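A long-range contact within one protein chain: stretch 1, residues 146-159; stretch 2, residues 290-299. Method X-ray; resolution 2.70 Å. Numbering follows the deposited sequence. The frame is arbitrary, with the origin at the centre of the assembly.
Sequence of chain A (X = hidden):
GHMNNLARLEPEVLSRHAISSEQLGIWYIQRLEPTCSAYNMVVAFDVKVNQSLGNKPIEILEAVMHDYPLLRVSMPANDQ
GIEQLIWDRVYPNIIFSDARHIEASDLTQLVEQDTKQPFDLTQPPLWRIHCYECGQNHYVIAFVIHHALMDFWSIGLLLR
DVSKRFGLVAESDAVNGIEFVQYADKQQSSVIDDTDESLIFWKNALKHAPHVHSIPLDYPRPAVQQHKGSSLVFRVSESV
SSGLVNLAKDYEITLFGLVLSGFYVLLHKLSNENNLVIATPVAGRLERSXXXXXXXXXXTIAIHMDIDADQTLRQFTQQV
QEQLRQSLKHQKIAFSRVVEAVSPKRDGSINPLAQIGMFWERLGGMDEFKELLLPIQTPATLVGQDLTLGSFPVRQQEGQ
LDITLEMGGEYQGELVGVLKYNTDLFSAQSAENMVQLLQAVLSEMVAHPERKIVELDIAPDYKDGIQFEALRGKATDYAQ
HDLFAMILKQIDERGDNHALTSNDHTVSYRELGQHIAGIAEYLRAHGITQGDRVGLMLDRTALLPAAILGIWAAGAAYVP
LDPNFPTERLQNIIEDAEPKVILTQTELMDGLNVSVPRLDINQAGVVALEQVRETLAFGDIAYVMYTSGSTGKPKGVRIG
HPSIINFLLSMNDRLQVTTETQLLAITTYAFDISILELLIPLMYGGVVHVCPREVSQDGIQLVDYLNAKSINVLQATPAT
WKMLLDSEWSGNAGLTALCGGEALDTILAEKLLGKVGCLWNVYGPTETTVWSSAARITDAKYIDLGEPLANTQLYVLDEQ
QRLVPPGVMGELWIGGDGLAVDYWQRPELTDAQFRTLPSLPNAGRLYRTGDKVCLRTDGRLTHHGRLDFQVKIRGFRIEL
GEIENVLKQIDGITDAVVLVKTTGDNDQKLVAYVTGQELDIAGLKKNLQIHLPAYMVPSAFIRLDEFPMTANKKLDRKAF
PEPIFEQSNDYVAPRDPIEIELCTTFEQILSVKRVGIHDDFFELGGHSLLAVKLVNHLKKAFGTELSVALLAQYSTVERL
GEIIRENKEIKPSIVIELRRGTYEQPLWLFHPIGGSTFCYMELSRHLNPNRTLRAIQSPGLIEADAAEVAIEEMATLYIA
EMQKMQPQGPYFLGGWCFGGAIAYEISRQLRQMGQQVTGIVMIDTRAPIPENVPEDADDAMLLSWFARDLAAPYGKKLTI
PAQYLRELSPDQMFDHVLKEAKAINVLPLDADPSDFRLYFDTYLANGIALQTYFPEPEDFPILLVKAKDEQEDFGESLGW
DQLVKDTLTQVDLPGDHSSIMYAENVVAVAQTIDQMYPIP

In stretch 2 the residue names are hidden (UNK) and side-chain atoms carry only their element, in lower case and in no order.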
# COMPACT_ATOMS: atom_id res chain seq x y z
N HIS A 146 -23.28 16.89 -8.53
CA HIS A 146 -22.41 16.22 -7.57
C HIS A 146 -23.23 15.59 -6.45
O HIS A 146 -24.16 16.21 -5.91
CB HIS A 146 -21.38 17.18 -7.01
CG HIS A 146 -20.26 16.50 -6.30
ND1 HIS A 146 -20.39 15.99 -5.03
CD2 HIS A 146 -19.00 16.22 -6.69
CE1 HIS A 146 -19.25 15.45 -4.66
NE2 HIS A 146 -18.39 15.57 -5.65
N HIS A 147 -22.88 14.36 -6.10
CA HIS A 147 -23.65 13.56 -5.13
C HIS A 147 -23.61 14.17 -3.71
O HIS A 147 -24.50 13.91 -2.88
CB HIS A 147 -23.11 12.13 -5.14
CG HIS A 147 -24.06 11.10 -4.60
ND1 HIS A 147 -24.90 11.34 -3.54
CD2 HIS A 147 -24.25 9.81 -4.97
CE1 HIS A 147 -25.60 10.23 -3.28
NE2 HIS A 147 -25.22 9.30 -4.13
N ALA A 148 -22.61 15.00 -3.41
CA ALA A 148 -22.62 15.75 -2.15
C ALA A 148 -23.82 16.68 -2.05
O ALA A 148 -24.26 17.02 -0.94
CB ALA A 148 -21.32 16.56 -1.97
N LEU A 149 -24.39 17.07 -3.20
CA LEU A 149 -25.51 18.01 -3.20
C LEU A 149 -26.83 17.27 -3.08
O LEU A 149 -27.69 17.65 -2.28
CB LEU A 149 -25.50 18.88 -4.45
CG LEU A 149 -26.53 20.02 -4.43
CD1 LEU A 149 -26.17 21.12 -3.39
CD2 LEU A 149 -26.76 20.63 -5.82
N MET A 150 -27.02 16.21 -3.87
CA MET A 150 -28.28 15.47 -3.77
C MET A 150 -28.10 14.05 -4.27
O MET A 150 -27.12 13.73 -4.94
CB MET A 150 -29.42 16.19 -4.53
CG MET A 150 -29.24 16.45 -6.04
SD MET A 150 -30.68 17.29 -6.86
CE MET A 150 -30.45 18.96 -6.31
N ASP A 151 -29.04 13.19 -3.92
CA ASP A 151 -28.99 11.81 -4.35
C ASP A 151 -29.86 11.59 -5.60
O ASP A 151 -30.46 12.52 -6.13
CB ASP A 151 -29.44 10.90 -3.20
CG ASP A 151 -30.77 11.31 -2.63
OD1 ASP A 151 -31.53 11.97 -3.36
OD2 ASP A 151 -31.06 10.97 -1.46
N PHE A 152 -29.92 10.34 -6.05
CA PHE A 152 -30.67 9.96 -7.22
C PHE A 152 -32.18 10.12 -7.02
O PHE A 152 -32.87 10.61 -7.92
CB PHE A 152 -30.33 8.52 -7.60
CG PHE A 152 -30.74 8.14 -8.99
CD1 PHE A 152 -30.10 8.71 -10.09
CD2 PHE A 152 -31.75 7.21 -9.19
CE1 PHE A 152 -30.48 8.36 -11.38
CE2 PHE A 152 -32.13 6.85 -10.48
CZ PHE A 152 -31.50 7.43 -11.57
N TRP A 153 -32.70 9.71 -5.86
CA TRP A 153 -34.12 9.93 -5.57
C TRP A 153 -34.45 11.41 -5.87
O TRP A 153 -35.49 11.70 -6.45
CB TRP A 153 -34.46 9.55 -4.11
CG TRP A 153 -35.92 9.60 -3.71
CD1 TRP A 153 -36.55 10.61 -3.04
CD2 TRP A 153 -36.93 8.60 -3.92
NE1 TRP A 153 -37.86 10.31 -2.82
CE2 TRP A 153 -38.13 9.09 -3.36
CE3 TRP A 153 -36.94 7.35 -4.56
CZ2 TRP A 153 -39.33 8.36 -3.41
CZ3 TRP A 153 -38.14 6.63 -4.61
CH2 TRP A 153 -39.31 7.14 -4.04
N SER A 154 -33.53 12.31 -5.52
CA SER A 154 -33.73 13.75 -5.77
C SER A 154 -33.76 14.06 -7.25
O SER A 154 -34.56 14.90 -7.70
CB SER A 154 -32.63 14.58 -5.09
OG SER A 154 -32.74 14.50 -3.68
N ILE A 155 -32.87 13.40 -8.00
CA ILE A 155 -32.85 13.53 -9.45
C ILE A 155 -34.23 13.26 -10.04
O ILE A 155 -34.73 14.03 -10.85
CB ILE A 155 -31.83 12.58 -10.09
CG1 ILE A 155 -30.39 13.05 -9.84
CG2 ILE A 155 -32.08 12.45 -11.58
CD1 ILE A 155 -30.20 14.53 -9.99
N GLY A 156 -34.86 12.18 -9.60
CA GLY A 156 -36.15 11.80 -10.14
C GLY A 156 -37.22 12.81 -9.79
O GLY A 156 -38.07 13.13 -10.60
N LEU A 157 -37.18 13.31 -8.56
CA LEU A 157 -38.08 14.37 -8.16
C LEU A 157 -37.91 15.57 -9.08
O LEU A 157 -38.87 16.23 -9.46
CB LEU A 157 -37.82 14.77 -6.72
CG LEU A 157 -38.31 13.82 -5.63
CD1 LEU A 157 -37.92 14.39 -4.28
CD2 LEU A 157 -39.80 13.66 -5.71
N LEU A 158 -36.66 15.85 -9.44
CA LEU A 158 -36.37 17.04 -10.19
C LEU A 158 -36.69 16.81 -11.66
O LEU A 158 -37.33 17.65 -12.31
CB LEU A 158 -34.92 17.42 -9.99
CG LEU A 158 -34.54 18.84 -10.36
CD1 LEU A 158 -35.61 19.80 -9.90
CD2 LEU A 158 -33.19 19.16 -9.69
N LEU A 159 -36.29 15.65 -12.15
CA LEU A 159 -36.58 15.21 -13.52
C LEU A 159 -38.08 15.24 -13.83
O LEU A 159 -38.51 15.71 -14.88
CB LEU A 159 -36.05 13.81 -13.74
CG LEU A 159 -36.39 13.14 -15.06
CD1 LEU A 159 -36.02 14.04 -16.22
CD2 LEU A 159 -35.67 11.80 -15.16
N UNK A 290 -40.01 13.48 4.25
CA UNK A 290 -38.82 13.60 3.40
C UNK A 290 -38.96 13.04 2.00
O UNK A 290 -37.99 13.04 1.23
c UNK A 290 -37.64 12.90 4.06
c UNK A 290 -36.59 14.89 5.10
c UNK A 290 -36.10 12.59 5.98
c UNK A 290 -37.15 13.51 5.37
N UNK A 291 -40.15 12.54 1.66
CA UNK A 291 -40.37 11.89 0.37
C UNK A 291 -40.26 12.83 -0.84
O UNK A 291 -39.83 12.42 -1.92
n UNK A 291 -41.76 6.10 3.07
c UNK A 291 -41.88 10.15 1.41
n UNK A 291 -42.55 6.90 1.05
c UNK A 291 -41.74 11.22 0.37
n UNK A 291 -40.91 8.05 2.19
c UNK A 291 -40.82 9.10 1.19
c UNK A 291 -41.74 7.01 2.10
N UNK A 292 -40.67 14.08 -0.66
CA UNK A 292 -40.66 15.05 -1.74
C UNK A 292 -39.45 15.99 -1.67
O UNK A 292 -39.34 16.93 -2.46
o UNK A 292 -41.60 16.36 0.60
n UNK A 292 -42.79 17.84 -0.61
c UNK A 292 -42.10 16.71 -0.47
c UNK A 292 -41.95 15.85 -1.73
N UNK A 293 -38.55 15.75 -0.73
CA UNK A 293 -37.45 16.68 -0.48
C UNK A 293 -36.23 16.44 -1.35
O UNK A 293 -35.76 15.31 -1.50
c UNK A 293 -37.04 16.63 0.99
N UNK A 294 -35.71 17.51 -1.92
CA UNK A 294 -34.41 17.41 -2.57
C UNK A 294 -33.31 17.36 -1.51
O UNK A 294 -33.41 18.03 -0.48
c UNK A 294 -35.17 18.77 -4.63
c UNK A 294 -34.20 18.59 -3.50
c UNK A 294 -34.90 20.10 -5.26
c UNK A 294 -34.97 17.66 -5.63
N UNK A 295 -32.28 16.57 -1.75
CA UNK A 295 -31.15 16.53 -0.85
C UNK A 295 -30.36 15.24 -0.93
O UNK A 295 -30.69 14.35 -1.72
N UNK A 296 -29.32 15.13 -0.11
CA UNK A 296 -28.49 13.94 -0.08
C UNK A 296 -28.76 13.18 1.23
O UNK A 296 -28.28 13.55 2.30
c UNK A 296 -25.89 13.39 0.15
o UNK A 296 -26.99 11.48 -0.80
c UNK A 296 -26.20 11.92 0.04
n UNK A 296 -25.53 11.12 0.86
c UNK A 296 -27.02 14.34 -0.27
N UNK A 297 -29.56 12.12 1.10
CA UNK A 297 -30.14 11.40 2.24
C UNK A 297 -29.65 9.96 2.28
O UNK A 297 -29.93 9.22 3.22
c UNK A 297 -33.39 15.34 2.63
c UNK A 297 -33.26 14.77 1.37
c UNK A 297 -32.96 14.63 3.75
c UNK A 297 -31.67 11.43 2.18
c UNK A 297 -32.70 13.50 1.23
c UNK A 297 -32.27 12.79 2.34
c UNK A 297 -32.41 13.37 3.59
N UNK A 298 -28.93 9.57 1.24
CA UNK A 298 -28.44 8.21 1.09
C UNK A 298 -27.33 7.89 2.10
O UNK A 298 -26.36 8.63 2.19
c UNK A 298 -29.05 7.81 -1.28
c UNK A 298 -26.93 6.86 -0.41
c UNK A 298 -27.90 8.01 -0.33
N UNK A 299 -27.47 6.79 2.84
CA UNK A 299 -26.45 6.37 3.79
C UNK A 299 -25.88 4.97 3.49
O UNK A 299 -26.61 4.02 3.25
c UNK A 299 -27.01 6.39 5.22
c UNK A 299 -25.92 6.23 6.28
o UNK A 299 -24.80 6.76 6.16
n UNK A 299 -26.25 5.49 7.34

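Position 290 carries four carbons, forked at the second, the pattern of leucine. L290 makes no contact with stretch 1. At position 291 three carbons lead to a nitrogen and then to a carbon bearing two more nitrogens, a guanidinium: R291. Its CA-to-CB bond lies sideways and its long side chain is poorly ordered; the backbone makes the contact, as W153 NE1 donates a hydrogen bond to R291 O at 3.0 Å.

Position 292 has two carbons, the second holding one oxygen and one nitrogen; this terminal amide is that of asparagine: N292. The CA-to-CB bond of N292 points away, leaving the main chain to meet L157, whose CD1 is 3.4 Å from N292 C. A single carbon at 293 identifies A293, its CA-to-CB bond also directed away, while its carbonyl oxygen A293 O lies 3.6 Å from L157 CD1.

Position 294 again shows four carbons forked at the second, so it is L294. The CA-to-CB bond runs sideways, but the end of the side chain comes nearer and packs on the helix: L294 CD2 is 4.2 Å from L157 CB, 4.4 Å from L158 CB and 3.5 Å from S154 O. A branched, apolar side chain suits this buried place.

Position 295 has no side-chain atoms. Its backbone O accepts from D151 N at 3.0 Å and lies 2.8 Å from S154 OG, whose single proton also has D151 OD1 within reach. The residue is G295: its phi/psi of 156/-179 would jam a CB against the preceding carbonyl oxygen, so the backbone itself calls for glycine.

At 296, three carbons end in one oxygen and one nitrogen, giving Q296. Its amide is used within its own stretch, Q296 NE2 donating to the backbone O of 298 at 2.9 Å, while Q296 OE1 sits 3.1 Å from H147 CE1, at the edge of the imidazole.

At 297 one carbon leads to a ring of six carbons: F297. The ring edge faces D151 OD2, and the backbone F297 N donates to D151 OD2 at 3.2 Å. Position 298, one carbon carrying two, is V298; its CA-to-CB bond points toward stretch 1, and it offers a small apolar surface to D151, CG2 of V298 lying 3.7 Å from D151 CB. Position 299 repeats the two-carbon amide pattern, N299, beyond reach of stretch 1.

The contact works by fastening an irregular segment to the start of a helix. D151 caps that helix, its OD1 accepting from S154 N at 3.0 Å, and also holds stretch 2 twice, through G295 O and F297 N. L294 CD2 packs against L157 and L158 on the helix, and W153 NE1 holds R291 O.

Stretch 2 (290-299) LRNALGQFVN
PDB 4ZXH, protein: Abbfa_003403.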